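Local atomic coordinates of glucuronoarabinoxylan endo-1,4-beta-xylanase (Clostridium papyrosolvens, PDB entry 4FMV), a protein that hydrolyses internal beta-1,4 linkages of xylan as a family 30 glycoside hydrolase, this chain being the barrel and side domain of a longer protein. Residues A[85-90]-A[137-142]; A[172-177]-A[199-204]; A[301-306]-A[313-318]; A[323-328]-A[379-384]. All coordinates share one frame; numbering follows the deposited sequence.

The four contacts follow one another along the chain, none nested in or crossing another. Interaction 1 closes a loop of 46 residues between strands 82-86 and 137-139 of the (beta/alpha)8 barrel. Interaction 2 closes a helical excursion between strands 172-178 and 201-205. Strands 137-139 and 172-178 are neighbours, and Glu177 of interaction 2 bonds Ser86 and Ser139 of interaction 1. Interaction 3 closes a hairpin in the beta-rich side domain. Its second strand pairs with segment 323-328, which interaction 4 joins to segment 379-384 near the C terminus. Centres of interactions 1 and 4 lie about 34 Å apart, on opposite sides of the chain's centre.

Interaction 1: residues A[85-90]-A[137-142]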
loop_
_atom_site.group_PDB
_atom_site.type_symbol
_atom_site.label_atom_id
_atom_site.label_comp_id
_atom_site.label_asym_id
_atom_site.label_seq_id
_atom_site.Cartn_x
_atom_site.Cartn_y
_atom_site.Cartn_z
ATOM N N ALA A 85 -0.379 -0.725 11.376
ATOM C CA ALA A 85 0.721 -0.075 12.095
ATOM C C ALA A 85 2.032 -0.829 11.915
ATOM O O ALA A 85 2.033 -2.068 11.958
ATOM C CB ALA A 85 0.378 0.025 13.595
ATOM N N SER A 86 3.136 -0.097 11.713
ATOM C CA SER A 86 4.478 -0.715 11.661
ATOM C C SER A 86 5.378 -0.033 12.699
ATOM O O SER A 86 5.333 1.207 12.841
ATOM C CB SER A 86 5.100 -0.442 10.285
ATOM O OG SER A 86 4.284 -0.885 9.200
ATOM N N PRO A 87 6.160 -0.825 13.459
ATOM C CA PRO A 87 7.302 -0.404 14.287
ATOM C C PRO A 87 8.636 -0.260 13.521
ATOM O O PRO A 87 8.981 -1.172 12.746
ATOM C CB PRO A 87 7.380 -1.527 15.323
ATOM C CG PRO A 87 6.927 -2.818 14.498
ATOM C CD PRO A 87 6.151 -2.290 13.270
ATOM N N TRP A 88 9.388 0.817 13.754
ATOM C CA TRP A 88 10.812 0.884 13.406
ATOM C C TRP A 88 11.751 0.324 14.466
ATOM O O TRP A 88 12.830 -0.154 14.149
ATOM C CB TRP A 88 11.254 2.308 13.067
ATOM C CG TRP A 88 10.920 2.812 11.697
ATOM C CD1 TRP A 88 11.801 3.319 10.763
ATOM C CD2 TRP A 88 9.607 2.941 11.125
ATOM N NE1 TRP A 88 11.101 3.747 9.646
ATOM C CE2 TRP A 88 9.765 3.520 9.843
ATOM C CE3 TRP A 88 8.324 2.613 11.569
ATOM C CZ2 TRP A 88 8.675 3.759 8.997
ATOM C CZ3 TRP A 88 7.252 2.864 10.742
ATOM C CH2 TRP A 88 7.436 3.442 9.466
ATOM N N ASN A 89 11.378 0.489 15.733
ATOM C CA ASN A 89 12.161 -0.052 16.840
ATOM C C ASN A 89 11.234 -0.504 17.954
ATOM O O ASN A 89 10.139 0.040 18.114
ATOM C CB ASN A 89 13.117 0.997 17.438
ATOM C CG ASN A 89 14.129 1.543 16.433
ATOM O OD1 ASN A 89 15.132 0.901 16.112
ATOM N ND2 ASN A 89 13.889 2.759 15.979
ATOM N N PRO A 90 11.669 -1.492 18.754
ATOM C CA PRO A 90 10.906 -1.634 19.994
ATOM C C PRO A 90 11.360 -0.548 20.977
ATOM O O PRO A 90 12.297 0.186 20.648
ATOM C CB PRO A 90 11.306 -3.016 20.492
ATOM C CG PRO A 90 12.661 -3.263 19.913
ATOM C CD PRO A 90 12.731 -2.502 18.607
ATOM N N ALA A 137 -4.210 -4.754 10.795
ATOM C CA ALA A 137 -3.027 -5.598 10.927
ATOM C C ALA A 137 -1.925 -4.827 11.645
ATOM O O ALA A 137 -1.943 -3.591 11.691
ATOM C CB ALA A 137 -2.520 -6.048 9.533
ATOM N N ILE A 138 -0.962 -5.559 12.196
ATOM C CA ILE A 138 0.190 -4.947 12.825
ATOM C C ILE A 138 1.459 -5.670 12.362
ATOM O O ILE A 138 1.456 -6.896 12.252
ATOM C CB ILE A 138 0.055 -4.954 14.368
ATOM C CG1 ILE A 138 1.099 -4.014 15.005
ATOM C CG2 ILE A 138 0.123 -6.403 14.925
ATOM C CD1 ILE A 138 0.742 -3.605 16.460
ATOM N N SER A 139 2.508 -4.892 12.070
ATOM C CA SER A 139 3.733 -5.390 11.456
ATOM C C SER A 139 4.791 -5.666 12.514
ATOM O O SER A 139 4.878 -4.945 13.503
ATOM C CB SER A 139 4.256 -4.386 10.407
ATOM O OG SER A 139 5.443 -4.825 9.744
ATOM N N VAL A 140 5.572 -6.728 12.311
ATOM C CA VAL A 140 6.638 -7.098 13.235
ATOM C C VAL A 140 7.765 -6.060 13.172
ATOM O O VAL A 140 8.265 -5.609 14.199
ATOM C CB VAL A 140 7.211 -8.524 12.928
ATOM C CG1 VAL A 140 8.396 -8.875 13.858
ATOM C CG2 VAL A 140 6.107 -9.584 13.016
ATOM N N GLN A 141 8.225 -5.734 11.970
ATOM C CA GLN A 141 9.289 -4.747 11.837
ATOM C C GLN A 141 9.253 -4.030 10.482
ATOM O O GLN A 141 9.132 -4.684 9.435
ATOM C CB GLN A 141 10.657 -5.478 11.994
ATOM C CG GLN A 141 11.906 -4.579 11.714
ATOM C CD GLN A 141 12.147 -3.510 12.775
ATOM O OE1 GLN A 141 12.152 -3.810 13.969
ATOM N NE2 GLN A 141 12.364 -2.243 12.337
ATOM N N ASN A 142 9.489 -2.724 10.483
ATOM C CA ASN A 142 9.791 -2.000 9.252
ATOM C C ASN A 142 11.229 -2.263 8.769
ATOM O O ASN A 142 12.184 -2.048 9.520
ATOM C CB ASN A 142 9.658 -0.498 9.478
ATOM C CG ASN A 142 9.935 0.289 8.218
ATOM O OD1 ASN A 142 9.137 0.240 7.280
ATOM N ND2 ASN A 142 11.077 0.993 8.165
#
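The side chain of Asn142 lies over one face of the Trp88 ring system, its amide plane stacked 23° from that of the indole. CB lies over the six-membered ring, 4.0 Å from its centroid, in a CH-pi contact, while ND2 sits over NE1 and CE2, toward the rim. The approach of ND2 to Trp88 NE1, at 3.1 Å, joins two donors: stacking, not a hydrogen bond. CG of Asn142 stands anti to the backbone N (chi1 -179°), which carries the amide across the indole, and OD1 is taken by Arg47. Beside this stack Gln141 bends at chi2 and returns its amide to the contact. NE2 spends both hydrogens: one goes to Trp88 O at 2.8 Å, almost straight but from above the carbonyl plane, the other to Asn142 O at 2.8 Å. With OE1 bonded by Trp153, this fixes the rotation of the amide. Asn142 N adds a bond to Pro87 O (2.8 Å). The Pro87 ring packs on the backbone of the turn, CD against Ser139 O and CG against Val140 O. Farther back, the parallel bridge between Ala85 and Ile138 is held by Ser139 N to Ala85 O, 2.9 Å, and by a longer bond from Ala85 N to Ala137 O. In clan A glycoside hydrolases an Asn-Glu pair follows the fourth barrel strand, and Asn142 is probably that asparagine. Strands 45-49 and 172-178 extend the barrel on either side. Helix 114-130 packs on Ala85, Pro87 and Ile138, while helix 155-164 covers Val140.

Interaction 2: residues A[172-177]-A[199-204]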
loop_
_atom_site.group_PDB
_atom_site.type_symbol
_atom_site.label_atom_id
_atom_site.label_comp_id
_atom_site.label_asym_id
_atom_site.label_seq_id
_atom_site.Cartn_x
_atom_site.Cartn_y
_atom_site.Cartn_z
ATOM N N ARG A 172 -4.329 -9.224 12.961
ATOM C CA ARG A 172 -3.620 -9.823 11.822
ATOM C C ARG A 172 -2.144 -9.412 11.916
ATOM O O ARG A 172 -1.824 -8.297 12.345
ATOM C CB ARG A 172 -4.186 -9.365 10.475
ATOM C CG ARG A 172 -5.636 -9.826 10.146
ATOM C CD ARG A 172 -5.994 -9.355 8.719
ATOM N NE ARG A 172 -7.385 -9.609 8.339
ATOM C CZ ARG A 172 -8.405 -8.901 8.805
ATOM N NH1 ARG A 172 -8.172 -7.921 9.678
ATOM N NH2 ARG A 172 -9.647 -9.171 8.411
ATOM N N VAL A 173 -1.255 -10.308 11.512
ATOM C CA VAL A 173 0.176 -10.037 11.542
ATOM C C VAL A 173 0.724 -9.770 10.137
ATOM O O VAL A 173 0.477 -10.539 9.199
ATOM C CB VAL A 173 0.951 -11.213 12.183
ATOM C CG1 VAL A 173 2.472 -11.031 12.010
ATOM C CG2 VAL A 173 0.573 -11.359 13.661
ATOM N N MET A 174 1.474 -8.681 10.004
ATOM C CA MET A 174 2.125 -8.348 8.756
ATOM C C MET A 174 3.619 -8.589 8.901
ATOM O O MET A 174 4.206 -8.251 9.916
ATOM C CB MET A 174 1.888 -6.870 8.426
ATOM C CG MET A 174 2.760 -6.330 7.298
ATOM S SD MET A 174 2.410 -4.563 6.954
ATOM C CE MET A 174 0.775 -4.656 6.205
ATOM N N ALA A 175 4.237 -9.158 7.875
ATOM C CA ALA A 175 5.687 -9.231 7.841
ATOM C C ALA A 175 6.155 -9.489 6.422
ATOM O O ALA A 175 5.357 -9.940 5.597
ATOM C CB ALA A 175 6.120 -10.400 8.712
ATOM N N PRO A 176 7.473 -9.436 6.196
ATOM C CA PRO A 176 8.621 -8.759 6.833
ATOM C C PRO A 176 8.816 -7.264 6.550
ATOM O O PRO A 176 9.695 -6.691 7.174
ATOM C CB PRO A 176 9.817 -9.615 6.395
ATOM C CG PRO A 176 9.450 -10.023 5.039
ATOM C CD PRO A 176 7.940 -10.272 5.070
ATOM N N GLU A 177 8.144 -6.705 5.536
ATOM C CA GLU A 177 8.406 -5.338 5.072
ATOM C C GLU A 177 9.874 -5.099 4.697
ATOM O O GLU A 177 10.492 -4.132 5.143
ATOM C CB GLU A 177 7.946 -4.292 6.089
ATOM C CG GLU A 177 6.411 -4.249 6.331
ATOM C CD GLU A 177 5.981 -2.898 6.855
ATOM O OE1 GLU A 177 5.871 -1.985 6.017
ATOM O OE2 GLU A 177 5.790 -2.737 8.094
ATOM N N MET A 199 1.207 -15.598 9.727
ATOM C CA MET A 199 1.261 -14.453 8.815
ATOM C C MET A 199 -0.048 -14.259 8.074
ATOM O O MET A 199 -0.520 -15.171 7.407
ATOM C CB MET A 199 2.351 -14.632 7.767
ATOM C CG MET A 199 2.493 -13.420 6.866
ATOM S SD MET A 199 3.380 -13.768 5.333
ATOM C CE MET A 199 2.032 -14.461 4.368
ATOM N N ASP A 200 -0.694 -13.125 8.305
ATOM C CA ASP A 200 -1.823 -12.671 7.497
ATOM C C ASP A 200 -1.558 -11.847 6.240
ATOM O O ASP A 200 -2.214 -12.040 5.215
ATOM C CB ASP A 200 -2.860 -12.040 8.410
ATOM C CG ASP A 200 -3.177 -12.950 9.571
ATOM O OD1 ASP A 200 -3.937 -13.916 9.358
ATOM O OD2 ASP A 200 -2.621 -12.728 10.669
ATOM N N VAL A 201 -0.628 -10.897 6.342
ATOM C CA VAL A 201 -0.325 -10.025 5.220
ATOM C C VAL A 201 1.176 -10.033 4.987
ATOM O O VAL A 201 1.946 -9.804 5.920
ATOM C CB VAL A 201 -0.830 -8.568 5.464
ATOM C CG1 VAL A 201 -0.470 -7.666 4.295
ATOM C CG2 VAL A 201 -2.360 -8.553 5.703
ATOM N N LEU A 202 1.593 -10.308 3.754
ATOM C CA LEU A 202 3.020 -10.223 3.440
ATOM C C LEU A 202 3.201 -8.789 2.947
ATOM O O LEU A 202 2.661 -8.425 1.896
ATOM C CB LEU A 202 3.388 -11.230 2.334
ATOM C CG LEU A 202 4.878 -11.599 2.192
ATOM C CD1 LEU A 202 5.080 -12.799 1.264
ATOM C CD2 LEU A 202 5.653 -10.418 1.702
ATOM N N GLY A 203 3.864 -7.959 3.759
ATOM C CA GLY A 203 4.205 -6.605 3.362
ATOM C C GLY A 203 5.591 -6.491 2.754
ATOM O O GLY A 203 6.523 -7.143 3.205
ATOM N N CYS A 204 5.752 -5.577 1.810
ATOM C CA CYS A 204 7.041 -5.344 1.176
ATOM C C CYS A 204 7.155 -3.879 0.768
ATOM O O CYS A 204 6.141 -3.204 0.566
ATOM C CB CYS A 204 7.179 -6.214 -0.073
ATOM S SG CYS A 204 6.000 -5.813 -1.399
#
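Asp200 crosses the Arg172 side chain at about a right angle and receives the N-H of Val173 on OD2, 2.9 Å away, through that oxygen's anti lone pair. Its own N-H bonds back to Val173 O, which also accepts Val201 N at 3.1 Å, so two donors grip this carbonyl. No salt bridge joins Asp200 to Arg172: Arg172 CB meets Asp200 CB at 3.6 Å, the planar ends are turned 84° apart, and Arg172 NH1 donates to Tyr136 O, the guanidinium making a cation-pi contact with the Tyr136 ring. Ala175 N gives to Val201 O at 3.1 Å. Ala175 O accepts Gly203 N from well above its carbonyl plane, and Leu202 CA adds a CA-H...O contact. Pro176, after a cis peptide bond, has no N-H to offer; the following N-H, of Glu177, bonds Gly203 O at 2.9 Å. Gly203, without a side chain, lets Met174 CG lie 4.0 Å from Gly203 N. The Met174 chain, bent at chi3 (-70°), brings CE to Val201 CG1 at 3.8 Å. Buried Glu177 is bonded beyond the pair: OE2 meets Ser86 and Ser139, OE1 meets Thr231, His205 and, in a salt bridge, Arg47. These are parallel strands of the (beta/alpha)8 barrel, flanked by strands 137-139 and 227-232; helix 155-164 packs on Val173 and Ala175, and helix 183-190 on Pro176 and Met199.

Interaction 3: residues A[301-306]-A[313-318]; sequences VDATAT and VSAYTG
Val301, Val313 and Ala315 bury the most surface here. Val301 meets its partners with separate branches: CG2 packs on the Ala315 methyl, 3.8 Å from CB, while CG1 comes within 3.6 Å of Thr317 OG1, the two side chains crossing at about a right angle. The torsion chi1 of -60° sets CG2 between the backbone N and the carbonyl carbon, on the side of Ala315. Ala315 CB is shared, since Ala303 CB touches it too, at 3.7 Å; Val301, Ala315 and Ala303 thus form an apolar cluster, and Val7 of strand 5-8 packs on all three. The backbones bond directly through Val301 N to Ala315 O, at 2.9 Å and nearly straight, although the donor stands above the carbonyl plane. The segments belong to a beta hairpin, strands 299-303 and 311-318, in the beta-rich side domain that accompanies the catalytic barrel in family 30. Its arms stand apart in places, and water takes over from direct bonds. One water donates to Val301 O and accepts the N-H of Ala315; a second donates to both Ala303 O, at 2.9 Å, and Val313 O. Nearer the turn, Val313 N bonds Ala305 O at 2.8 Å, and the CA of Ala305 makes a CA-H...O contact to Val313 O. Val313 CB lies 3.6 Å from Thr304 O, while the hydroxyl of Thr304 bonds the backbone N of Thr6. From the other edge of strand 313-318, Ser314 and Tyr316 pair with Val325 and Val323, and a hydrogen bond joins the Ser314 and Tyr316 hydroxyls.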
loop_
_atom_site.group_PDB
_atom_site.type_symbol
_atom_site.label_atom_id
_atom_site.label_comp_id
_atom_site.label_asym_id
_atom_site.label_seq_id
_atom_site.Cartn_x
_atom_site.Cartn_y
_atom_site.Cartn_z
ATOM N N VAL A 301 -9.383 -7.506 -13.028
ATOM C CA VAL A 301 -9.782 -8.451 -14.063
ATOM C C VAL A 301 -8.792 -8.375 -15.217
ATOM O O VAL A 301 -8.019 -7.415 -15.315
ATOM C CB VAL A 301 -11.202 -8.159 -14.584
ATOM C CG1 VAL A 301 -12.210 -8.251 -13.440
ATOM C CG2 VAL A 301 -11.257 -6.780 -15.231
ATOM N N ASP A 302 -8.807 -9.392 -16.079
ATOM C CA ASP A 302 -7.903 -9.452 -17.225
ATOM C C ASP A 302 -8.138 -8.332 -18.207
ATOM O O ASP A 302 -9.259 -8.118 -18.643
ATOM C CB ASP A 302 -8.073 -10.772 -17.978
ATOM C CG ASP A 302 -7.176 -11.848 -17.454
ATOM O OD1 ASP A 302 -6.016 -11.519 -17.120
ATOM O OD2 ASP A 302 -7.630 -13.015 -17.371
ATOM N N ALA A 303 -7.068 -7.638 -18.568
ATOM C CA ALA A 303 -7.119 -6.614 -19.602
ATOM C C ALA A 303 -5.793 -6.599 -20.348
ATOM O O ALA A 303 -4.726 -6.812 -19.745
ATOM C CB ALA A 303 -7.406 -5.244 -18.991
ATOM N N THR A 304 -5.843 -6.352 -21.655
ATOM C CA THR A 304 -4.603 -6.301 -22.414
ATOM C C THR A 304 -3.727 -5.233 -21.753
ATOM O O THR A 304 -4.082 -4.056 -21.750
ATOM C CB THR A 304 -4.929 -5.884 -23.844
ATOM O OG1 THR A 304 -5.990 -6.714 -24.329
ATOM C CG2 THR A 304 -3.716 -5.995 -24.771
ATOM N N ALA A 305 -2.549 -5.636 -21.270
ATOM C CA ALA A 305 -1.767 -4.781 -20.363
ATOM C C ALA A 305 -0.876 -3.717 -21.009
ATOM O O ALA A 305 -0.628 -2.638 -20.427
ATOM C CB ALA A 305 -0.976 -5.631 -19.363
ATOM N N THR A 306 -0.374 -4.035 -22.199
ATOM C CA THR A 306 0.520 -3.134 -22.933
ATOM C C THR A 306 0.099 -3.122 -24.394
ATOM O O THR A 306 0.752 -3.758 -25.230
ATOM C CB THR A 306 1.980 -3.627 -22.862
ATOM O OG1 THR A 306 2.060 -4.942 -23.444
ATOM C CG2 THR A 306 2.441 -3.718 -21.448
ATOM N N VAL A 313 -2.151 -0.607 -19.238
ATOM C CA VAL A 313 -3.566 -0.630 -18.889
ATOM C C VAL A 313 -3.891 -1.732 -17.894
ATOM O O VAL A 313 -3.407 -2.853 -18.028
ATOM C CB VAL A 313 -4.462 -0.795 -20.162
ATOM C CG1 VAL A 313 -5.938 -0.952 -19.780
ATOM C CG2 VAL A 313 -4.275 0.389 -21.104
ATOM N N SER A 314 -4.700 -1.412 -16.888
ATOM C CA SER A 314 -5.250 -2.442 -16.003
ATOM C C SER A 314 -6.732 -2.185 -15.854
ATOM O O SER A 314 -7.199 -1.128 -16.240
ATOM C CB SER A 314 -4.549 -2.455 -14.638
ATOM O OG SER A 314 -4.510 -1.173 -14.023
ATOM N N ALA A 315 -7.471 -3.152 -15.320
ATOM C CA ALA A 315 -8.925 -3.027 -15.206
ATOM C C ALA A 315 -9.450 -3.745 -13.959
ATOM O O ALA A 315 -8.824 -4.675 -13.471
ATOM C CB ALA A 315 -9.605 -3.560 -16.479
ATOM N N TYR A 316 -10.592 -3.301 -13.439
ATOM C CA TYR A 316 -11.115 -3.788 -12.159
ATOM C C TYR A 316 -12.640 -3.763 -12.195
ATOM O O TYR A 316 -13.224 -2.994 -12.958
ATOM C CB TYR A 316 -10.622 -2.886 -11.010
ATOM C CG TYR A 316 -9.145 -2.602 -11.085
ATOM C CD1 TYR A 316 -8.644 -1.698 -12.025
ATOM C CD2 TYR A 316 -8.238 -3.267 -10.258
ATOM C CE1 TYR A 316 -7.278 -1.444 -12.127
ATOM C CE2 TYR A 316 -6.865 -3.030 -10.367
ATOM C CZ TYR A 316 -6.402 -2.114 -11.310
ATOM O OH TYR A 316 -5.066 -1.848 -11.433
ATOM N N THR A 317 -13.290 -4.598 -11.384
ATOM C CA THR A 317 -14.752 -4.559 -11.275
ATOM C C THR A 317 -15.201 -4.730 -9.837
ATOM O O THR A 317 -14.494 -5.310 -9.016
ATOM C CB THR A 317 -15.465 -5.683 -12.076
ATOM O OG1 THR A 317 -15.012 -6.965 -11.616
ATOM C CG2 THR A 317 -15.210 -5.559 -13.555
ATOM N N GLY A 318 -16.404 -4.243 -9.551
ATOM C CA GLY A 318 -17.058 -4.466 -8.275
ATOM C C GLY A 318 -18.206 -3.485 -8.162
ATOM O O GLY A 318 -18.248 -2.519 -8.916
HETATM O O HOH W 1 -5.787 -5.856 -15.116
HETATM O O HOH W 2 -4.154 -5.736 -17.068
#

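Interaction 4: residues A[323-328]-A[379-384]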
loop_
_atom_site.group_PDB
_atom_site.type_symbol
_atom_site.label_atom_id
_atom_site.label_comp_id
_atom_site.label_asym_id
_atom_site.label_seq_id
_atom_site.Cartn_x
_atom_site.Cartn_y
_atom_site.Cartn_z
ATOM N N VAL A 323 -13.864 -0.373 -13.940
ATOM C CA VAL A 323 -12.813 0.632 -13.865
ATOM C C VAL A 323 -11.615 0.230 -14.733
ATOM O O VAL A 323 -11.114 -0.903 -14.622
ATOM C CB VAL A 323 -12.327 0.831 -12.411
ATOM C CG1 VAL A 323 -11.266 1.905 -12.360
ATOM C CG2 VAL A 323 -13.506 1.194 -11.486
ATOM N N ILE A 324 -11.181 1.151 -15.599
ATOM C CA ILE A 324 -10.002 0.976 -16.462
ATOM C C ILE A 324 -9.045 2.128 -16.191
ATOM O O ILE A 324 -9.429 3.302 -16.261
ATOM C CB ILE A 324 -10.361 0.999 -17.961
ATOM C CG1 ILE A 324 -11.324 -0.138 -18.298
ATOM C CG2 ILE A 324 -9.099 0.921 -18.834
ATOM C CD1 ILE A 324 -12.092 0.077 -19.600
ATOM N N VAL A 325 -7.807 1.785 -15.853
ATOM C CA VAL A 325 -6.756 2.763 -15.631
ATOM C C VAL A 325 -5.755 2.617 -16.761
ATOM O O VAL A 325 -5.131 1.548 -16.940
ATOM C CB VAL A 325 -6.063 2.553 -14.265
ATOM C CG1 VAL A 325 -4.884 3.529 -14.076
ATOM C CG2 VAL A 325 -7.081 2.684 -13.127
ATOM N N ALA A 326 -5.616 3.685 -17.537
ATOM C CA ALA A 326 -4.749 3.672 -18.718
ATOM C C ALA A 326 -3.711 4.777 -18.628
ATOM O O ALA A 326 -4.048 5.958 -18.517
ATOM C CB ALA A 326 -5.578 3.806 -19.986
ATOM N N ILE A 327 -2.443 4.378 -18.663
ATOM C CA ILE A 327 -1.321 5.292 -18.518
ATOM C C ILE A 327 -0.627 5.447 -19.862
ATOM O O ILE A 327 -0.328 4.455 -20.503
ATOM C CB ILE A 327 -0.294 4.740 -17.505
ATOM C CG1 ILE A 327 -0.947 4.528 -16.134
ATOM C CG2 ILE A 327 0.922 5.685 -17.403
ATOM C CD1 ILE A 327 -0.245 3.518 -15.244
ATOM N N ASN A 328 -0.412 6.685 -20.315
ATOM C CA ASN A 328 0.388 6.913 -21.523
ATOM C C ASN A 328 1.665 7.671 -21.161
ATOM O O ASN A 328 1.611 8.875 -20.911
ATOM C CB ASN A 328 -0.431 7.705 -22.552
ATOM C CG ASN A 328 0.392 8.151 -23.750
ATOM O OD1 ASN A 328 1.452 7.586 -24.040
ATOM N ND2 ASN A 328 -0.105 9.166 -24.468
ATOM N N GLN A 379 1.982 11.625 -21.550
ATOM C CA GLN A 379 2.431 11.571 -20.165
ATOM C C GLN A 379 1.285 11.808 -19.152
ATOM O O GLN A 379 1.305 12.749 -18.363
ATOM C CB GLN A 379 3.592 12.561 -19.969
ATOM C CG GLN A 379 4.826 12.196 -20.800
ATOM C CD GLN A 379 5.921 13.258 -20.738
ATOM O OE1 GLN A 379 5.709 14.414 -21.111
ATOM N NE2 GLN A 379 7.091 12.872 -20.239
ATOM N N SER A 380 0.317 10.900 -19.159
ATOM C CA SER A 380 -0.909 11.076 -18.411
ATOM C C SER A 380 -1.352 9.727 -17.888
ATOM O O SER A 380 -1.001 8.669 -18.448
ATOM C CB SER A 380 -2.003 11.604 -19.341
ATOM O OG SER A 380 -2.478 10.554 -20.176
ATOM N N ILE A 381 -2.110 9.774 -16.803
ATOM C CA ILE A 381 -2.839 8.617 -16.315
ATOM C C ILE A 381 -4.316 8.984 -16.336
ATOM O O ILE A 381 -4.717 10.084 -15.906
ATOM C CB ILE A 381 -2.388 8.184 -14.885
ATOM C CG1 ILE A 381 -3.303 7.072 -14.334
ATOM C CG2 ILE A 381 -2.310 9.380 -13.944
ATOM C CD1 ILE A 381 -2.754 6.380 -13.050
ATOM N N THR A 382 -5.117 8.081 -16.882
ATOM C CA THR A 382 -6.548 8.295 -16.999
ATOM C C THR A 382 -7.274 7.114 -16.382
ATOM O O THR A 382 -6.915 5.944 -16.618
ATOM C CB THR A 382 -6.996 8.398 -18.462
ATOM O OG1 THR A 382 -6.416 9.548 -19.085
ATOM C CG2 THR A 382 -8.520 8.488 -18.549
ATOM N N THR A 383 -8.306 7.416 -15.598
ATOM C CA THR A 383 -9.172 6.371 -15.072
ATOM C C THR A 383 -10.549 6.540 -15.700
ATOM O O THR A 383 -11.128 7.637 -15.660
ATOM C CB THR A 383 -9.262 6.434 -13.551
ATOM O OG1 THR A 383 -7.954 6.274 -12.986
ATOM C CG2 THR A 383 -10.180 5.342 -13.024
ATOM N N PHE A 384 -11.049 5.476 -16.322
ATOM C CA PHE A 384 -12.401 5.467 -16.871
ATOM C C PHE A 384 -13.301 4.652 -15.950
ATOM O O PHE A 384 -12.938 3.551 -15.534
ATOM C CB PHE A 384 -12.429 4.823 -18.262
ATOM C CG PHE A 384 -11.483 5.444 -19.245
ATOM C CD1 PHE A 384 -10.181 4.982 -19.358
ATOM C CD2 PHE A 384 -11.899 6.476 -20.075
ATOM C CE1 PHE A 384 -9.298 5.553 -20.264
ATOM C CE2 PHE A 384 -11.027 7.056 -20.986
ATOM C CZ PHE A 384 -9.721 6.582 -21.085
HETATM O O HOH W 3 -4.014 8.673 -20.141
#
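Ile381 lies on the same face as Val325 and Ile327 of the facing strand and touches both. CB lies 4.1 Å from Ile327 CG1. CG1, anti to the backbone N (chi1 173°), leans between two partners, Ile327 CG1 and Val325 CG1, both at 3.9 Å. The tip CD1 lies closest to Val325, 3.7 Å from its CG1, yet still touches Ile327 CG1. Ile327 and Ile381 lie side by side and point the same way, whereas Val325 meets Ile381 at a slant. The other branch of Val325, CG2, touches Thr383 OG1, which is hydrogen-bonded to Gln289 O. On the reverse face the Phe384 ring turns its edge to Ala326, with CE1 4.1 Å from CB, while Thr382 CG2 lies over one of its faces. Backbone bonds come in reciprocal pairs: Ile324 with Phe384, Ala326 with Thr382, and Asn328 with Ser380. In the first, Phe384 N reaches Ile324 O at 2.7 Å; in the second, Ala326 N reaches Thr382 O at 2.8 Å. The amide of Asn328 turns elsewhere, to Gly330, Leu376 and Ala332. Helix 240-255 covers Ile327 and Ile381, whereas Phe338 and Phe372 meet the Phe384 ring. Gln379 and Ser380 both face Asn328, a G1 beta bulge at the start of strand 380-387; the rest is a regular antiparallel pair in the beta-rich side domain that accompanies the barrel in family 30.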